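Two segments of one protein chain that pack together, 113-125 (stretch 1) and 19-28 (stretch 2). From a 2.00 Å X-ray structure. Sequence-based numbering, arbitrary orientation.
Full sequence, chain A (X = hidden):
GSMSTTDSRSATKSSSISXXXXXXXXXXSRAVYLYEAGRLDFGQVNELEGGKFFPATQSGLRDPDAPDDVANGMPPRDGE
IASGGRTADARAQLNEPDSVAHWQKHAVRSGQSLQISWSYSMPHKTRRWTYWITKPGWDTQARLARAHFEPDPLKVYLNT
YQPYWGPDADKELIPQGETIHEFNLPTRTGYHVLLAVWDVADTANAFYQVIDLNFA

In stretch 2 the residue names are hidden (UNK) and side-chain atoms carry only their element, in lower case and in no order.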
# COMPACT_ATOMS: atom_id res chain seq x y z
N SER A 113 -4.40 2.14 18.72
CA SER A 113 -3.13 1.52 18.30
C SER A 113 -3.43 0.40 17.33
O SER A 113 -4.24 -0.47 17.60
CB SER A 113 -2.37 0.92 19.49
OG SER A 113 -2.13 1.89 20.47
N LEU A 114 -2.80 0.44 16.17
CA LEU A 114 -3.08 -0.51 15.12
C LEU A 114 -1.78 -1.13 14.71
O LEU A 114 -0.81 -0.43 14.42
CB LEU A 114 -3.73 0.20 13.93
CG LEU A 114 -4.30 -0.70 12.83
CD1 LEU A 114 -5.48 -1.49 13.37
CD2 LEU A 114 -4.71 0.14 11.64
N GLN A 115 -1.73 -2.46 14.74
CA GLN A 115 -0.57 -3.19 14.30
C GLN A 115 -0.80 -3.67 12.86
O GLN A 115 -1.82 -4.31 12.56
CB GLN A 115 -0.34 -4.37 15.24
CG GLN A 115 1.05 -4.96 15.18
CD GLN A 115 1.41 -5.67 16.47
OE1 GLN A 115 0.99 -6.80 16.68
NE2 GLN A 115 2.21 -5.01 17.36
N ILE A 116 0.11 -3.33 11.97
CA ILE A 116 0.06 -3.78 10.58
C ILE A 116 1.09 -4.88 10.38
O ILE A 116 2.26 -4.71 10.81
CB ILE A 116 0.43 -2.66 9.60
CG1 ILE A 116 -0.37 -1.38 9.88
CG2 ILE A 116 0.28 -3.13 8.15
CD1 ILE A 116 -1.86 -1.52 9.71
N SER A 117 0.68 -5.99 9.76
CA SER A 117 1.62 -7.03 9.40
C SER A 117 1.65 -7.24 7.88
O SER A 117 0.63 -7.54 7.27
CB SER A 117 1.28 -8.36 10.07
OG SER A 117 1.45 -8.32 11.48
N TRP A 118 2.84 -7.12 7.31
CA TRP A 118 3.14 -7.56 5.93
C TRP A 118 3.72 -8.94 5.90
O TRP A 118 4.54 -9.29 6.76
CB TRP A 118 4.17 -6.66 5.30
CG TRP A 118 3.68 -5.29 4.98
CD1 TRP A 118 3.60 -4.18 5.82
CD2 TRP A 118 3.24 -4.80 3.67
NE1 TRP A 118 3.13 -3.09 5.14
CE2 TRP A 118 2.89 -3.41 3.85
CE3 TRP A 118 3.09 -5.38 2.41
CZ2 TRP A 118 2.42 -2.63 2.80
CZ3 TRP A 118 2.63 -4.59 1.37
CH2 TRP A 118 2.29 -3.25 1.57
N SER A 119 3.32 -9.75 4.92
CA SER A 119 3.98 -11.01 4.62
C SER A 119 4.40 -10.99 3.16
O SER A 119 3.91 -10.17 2.38
CB SER A 119 3.09 -12.21 4.90
OG SER A 119 3.86 -13.40 4.94
N TYR A 120 5.29 -11.91 2.81
CA TYR A 120 6.02 -11.86 1.56
C TYR A 120 6.31 -13.26 1.05
O TYR A 120 6.22 -14.25 1.78
CB TYR A 120 7.38 -11.14 1.73
CG TYR A 120 7.35 -9.79 2.41
CD1 TYR A 120 6.99 -8.63 1.72
CD2 TYR A 120 7.69 -9.67 3.75
CE1 TYR A 120 6.98 -7.41 2.33
CE2 TYR A 120 7.67 -8.44 4.39
CZ TYR A 120 7.32 -7.31 3.67
OH TYR A 120 7.33 -6.09 4.30
N SER A 121 6.67 -13.31 -0.21
CA SER A 121 7.48 -14.39 -0.73
C SER A 121 8.64 -13.74 -1.52
O SER A 121 8.40 -12.82 -2.33
CB SER A 121 6.64 -15.30 -1.60
OG SER A 121 7.42 -16.39 -2.02
N MET A 122 9.88 -14.17 -1.24
CA MET A 122 11.08 -13.66 -1.90
C MET A 122 11.11 -12.13 -1.83
O MET A 122 11.05 -11.46 -2.86
CB MET A 122 11.16 -14.10 -3.38
CG MET A 122 10.89 -15.57 -3.67
SD MET A 122 12.17 -16.69 -3.08
CE MET A 122 11.34 -18.29 -2.98
N PRO A 123 11.17 -11.58 -0.60
CA PRO A 123 11.02 -10.15 -0.42
C PRO A 123 12.07 -9.33 -1.12
O PRO A 123 13.20 -9.74 -1.27
CB PRO A 123 11.11 -9.95 1.12
CG PRO A 123 11.72 -11.22 1.64
CD PRO A 123 11.29 -12.29 0.69
N HIS A 124 11.65 -8.17 -1.60
CA HIS A 124 12.53 -7.23 -2.28
C HIS A 124 13.38 -6.42 -1.33
O HIS A 124 13.02 -6.23 -0.16
CB HIS A 124 11.66 -6.23 -3.05
CG HIS A 124 11.21 -6.73 -4.39
ND1 HIS A 124 12.06 -6.93 -5.40
CD2 HIS A 124 9.94 -7.05 -4.87
CE1 HIS A 124 11.38 -7.35 -6.49
NE2 HIS A 124 10.07 -7.41 -6.16
N LYS A 125 14.50 -5.91 -1.84
CA LYS A 125 15.19 -4.80 -1.16
C LYS A 125 14.25 -3.60 -1.01
O LYS A 125 13.69 -3.14 -1.97
CB LYS A 125 16.41 -4.37 -1.96
CG LYS A 125 17.53 -5.38 -1.97
CD LYS A 125 18.71 -4.92 -2.80
CE LYS A 125 19.84 -5.94 -2.77
NZ LYS A 125 21.06 -5.50 -3.52
N UNK A 19 8.68 -15.72 -8.09
CA UNK A 19 7.57 -14.79 -7.83
C UNK A 19 7.86 -13.94 -6.61
O UNK A 19 8.24 -14.48 -5.56
c UNK A 19 6.38 -15.72 -7.57
c UNK A 19 8.43 -17.02 -7.48
c UNK A 19 6.93 -17.13 -7.54
N UNK A 20 7.71 -12.62 -6.76
CA UNK A 20 8.02 -11.65 -5.71
C UNK A 20 6.71 -11.08 -5.19
O UNK A 20 6.00 -10.38 -5.92
n UNK A 20 13.33 -10.37 -4.49
n UNK A 20 13.27 -10.47 -6.76
c UNK A 20 12.74 -10.77 -5.59
c UNK A 20 9.95 -10.94 -7.25
n UNK A 20 11.61 -11.47 -5.52
c UNK A 20 10.87 -11.99 -6.66
c UNK A 20 8.86 -10.52 -6.27
N UNK A 21 6.41 -11.36 -3.94
CA UNK A 21 5.07 -11.19 -3.40
C UNK A 21 5.13 -10.39 -2.14
O UNK A 21 6.07 -10.54 -1.35
c UNK A 21 3.67 -12.92 -5.47
c UNK A 21 3.03 -15.00 -5.22
c UNK A 21 4.50 -12.54 -3.02
c UNK A 21 3.93 -13.30 -4.17
n UNK A 21 3.54 -14.58 -4.05
n UNK A 21 3.12 -13.97 -6.10
N UNK A 22 4.11 -9.57 -1.94
CA UNK A 22 3.94 -8.85 -0.69
C UNK A 22 2.48 -8.47 -0.50
O UNK A 22 1.81 -8.12 -1.48
N UNK A 23 1.99 -8.55 0.74
CA UNK A 23 0.63 -8.12 1.08
C UNK A 23 0.51 -7.77 2.56
O UNK A 23 1.35 -8.17 3.37
n UNK A 23 0.13 -14.43 3.04
c UNK A 23 -0.39 -9.20 0.71
c UNK A 23 0.15 -13.48 2.13
n UNK A 23 -0.94 -12.73 1.97
n UNK A 23 1.25 -13.30 1.39
c UNK A 23 -1.06 -11.61 1.04
c UNK A 23 -0.30 -10.43 1.59
N UNK A 24 -0.54 -7.03 2.92
CA UNK A 24 -0.89 -6.81 4.31
C UNK A 24 -1.89 -7.88 4.75
O UNK A 24 -3.04 -7.91 4.32
c UNK A 24 -0.34 -4.38 4.31
c UNK A 24 -1.45 -5.40 4.53
c UNK A 24 -2.06 -5.28 5.92
N UNK A 25 -1.43 -8.75 5.65
CA UNK A 25 -2.24 -9.86 6.09
C UNK A 25 -3.13 -9.49 7.26
O UNK A 25 -4.19 -10.11 7.43
c UNK A 25 0.20 -12.17 8.09
c UNK A 25 -0.32 -10.88 7.47
c UNK A 25 -0.77 -11.65 5.10
c UNK A 25 -1.39 -11.13 6.39
N UNK A 26 -2.72 -8.54 8.10
CA UNK A 26 -3.58 -8.07 9.20
C UNK A 26 -3.30 -6.59 9.51
O UNK A 26 -2.16 -6.13 9.43
c UNK A 26 -3.46 -8.90 10.48
o UNK A 26 -2.09 -9.15 10.74
c UNK A 26 -4.18 -10.27 10.39
N UNK A 27 -4.35 -5.81 9.73
CA UNK A 27 -5.71 -6.23 9.46
C UNK A 27 -5.81 -6.61 7.99
O UNK A 27 -5.10 -6.03 7.17
c UNK A 27 -5.63 -3.85 9.68
c UNK A 27 -6.55 -4.99 9.76
c UNK A 27 -4.26 -4.37 10.02
N UNK A 28 -6.71 -7.53 7.66
CA UNK A 28 -6.80 -8.06 6.33
C UNK A 28 -7.02 -6.90 5.36
O UNK A 28 -7.93 -6.07 5.54
o UNK A 28 -8.33 -9.25 9.03
c UNK A 28 -8.16 -10.33 8.43
c UNK A 28 -7.76 -10.38 6.95
o UNK A 28 -8.31 -11.43 9.00
c UNK A 28 -7.96 -9.06 6.20
O HOH W 1 8.66 -9.75 -2.61
O HOH W 2 3.15 -14.90 2.60
O HOH W 3 -1.03 -6.93 12.54

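Position 19 has three side-chain carbons closing a ring onto the backbone N. The ring stays off the partner strand, but the backbone O of this position lies 3.4 Å from Met122 CG. The closed ring makes it Pro19.

Position 20 carries three carbons, a nitrogen, and a carbon bearing two more nitrogens. The flat end of this chain lies on the His124 ring, centres 4.1 Å apart. The forked end identifies Arg20. The edge of its guanidinium reads the loop backbone: Arg20 NE donates to Met122 O at 2.7 Å, and Arg20 NH2 donates to the same Met122 O at 3.0 Å and weakly to Pro123 O at 3.3 Å.

Position 21 shows one carbon, then a five-membered ring of three carbons and two nitrogens. Its CB sits 3.8 Å from Ser121 CB, and the ring leads away: His21. The backbones pair in both directions, His21 N to Ser121 O at 2.9 Å and Ser121 N to His21 O at 3.1 Å.

Position 22 has no side-chain atoms, so it is Gly22. An ideal CB here would lie a tight 3.4 Å from Tyr120 CD1; the bare backbone leaves that space to the tyrosine ring.

Position 23 repeats the pattern of three carbons, nitrogen and a carbon with two nitrogens. That flat end lays one face over Ser119 CB: Arg23. Water 2 links Arg23 NH1 (2.8 Å from the water O) with Ser119 OG (2.9 Å from it).

Position 24 has one carbon carrying two others. One of the outer carbons sits over a face of the Trp118 ring, 3.4 Å from Trp118 CE2; this fork is Val24. Val24 CG1 meets Ile116 CG2 at 3.9 Å.

Position 25 has four carbons, forked at the first with one arm two carbons long. The one-carbon arm lies 3.9 Å from Ser119 CB: Ile25. Ile25 N donates to Ser117 O at 2.9 Å.

Position 26 has one carbon carrying an oxygen and a carbon; its side-chain oxygen lies 3.5 Å from Ser117 CB. The element pair gives Thr26, whose O accepts from Ser117 N at 2.9 Å.

Position 27 is again a three-carbon ring closed onto N, after a cis peptide bond. The ring carbon bonded to N packs on Ile116 CD1 at 3.7 Å: Pro27.

Position 28 has three carbons, the third carrying two oxygens, and touches nothing on stretch 1: Glu28.

The contact is an antiparallel strand pair with a bulge between Ser117 and Trp118. Backbone bonds set the register, Trp118 and Val24 pack on one face, small serines share the other with His21, Arg23 and Thr26, and Arg20 clamps the loop.

Stretch 2 (19-28) PRHGRVITPE
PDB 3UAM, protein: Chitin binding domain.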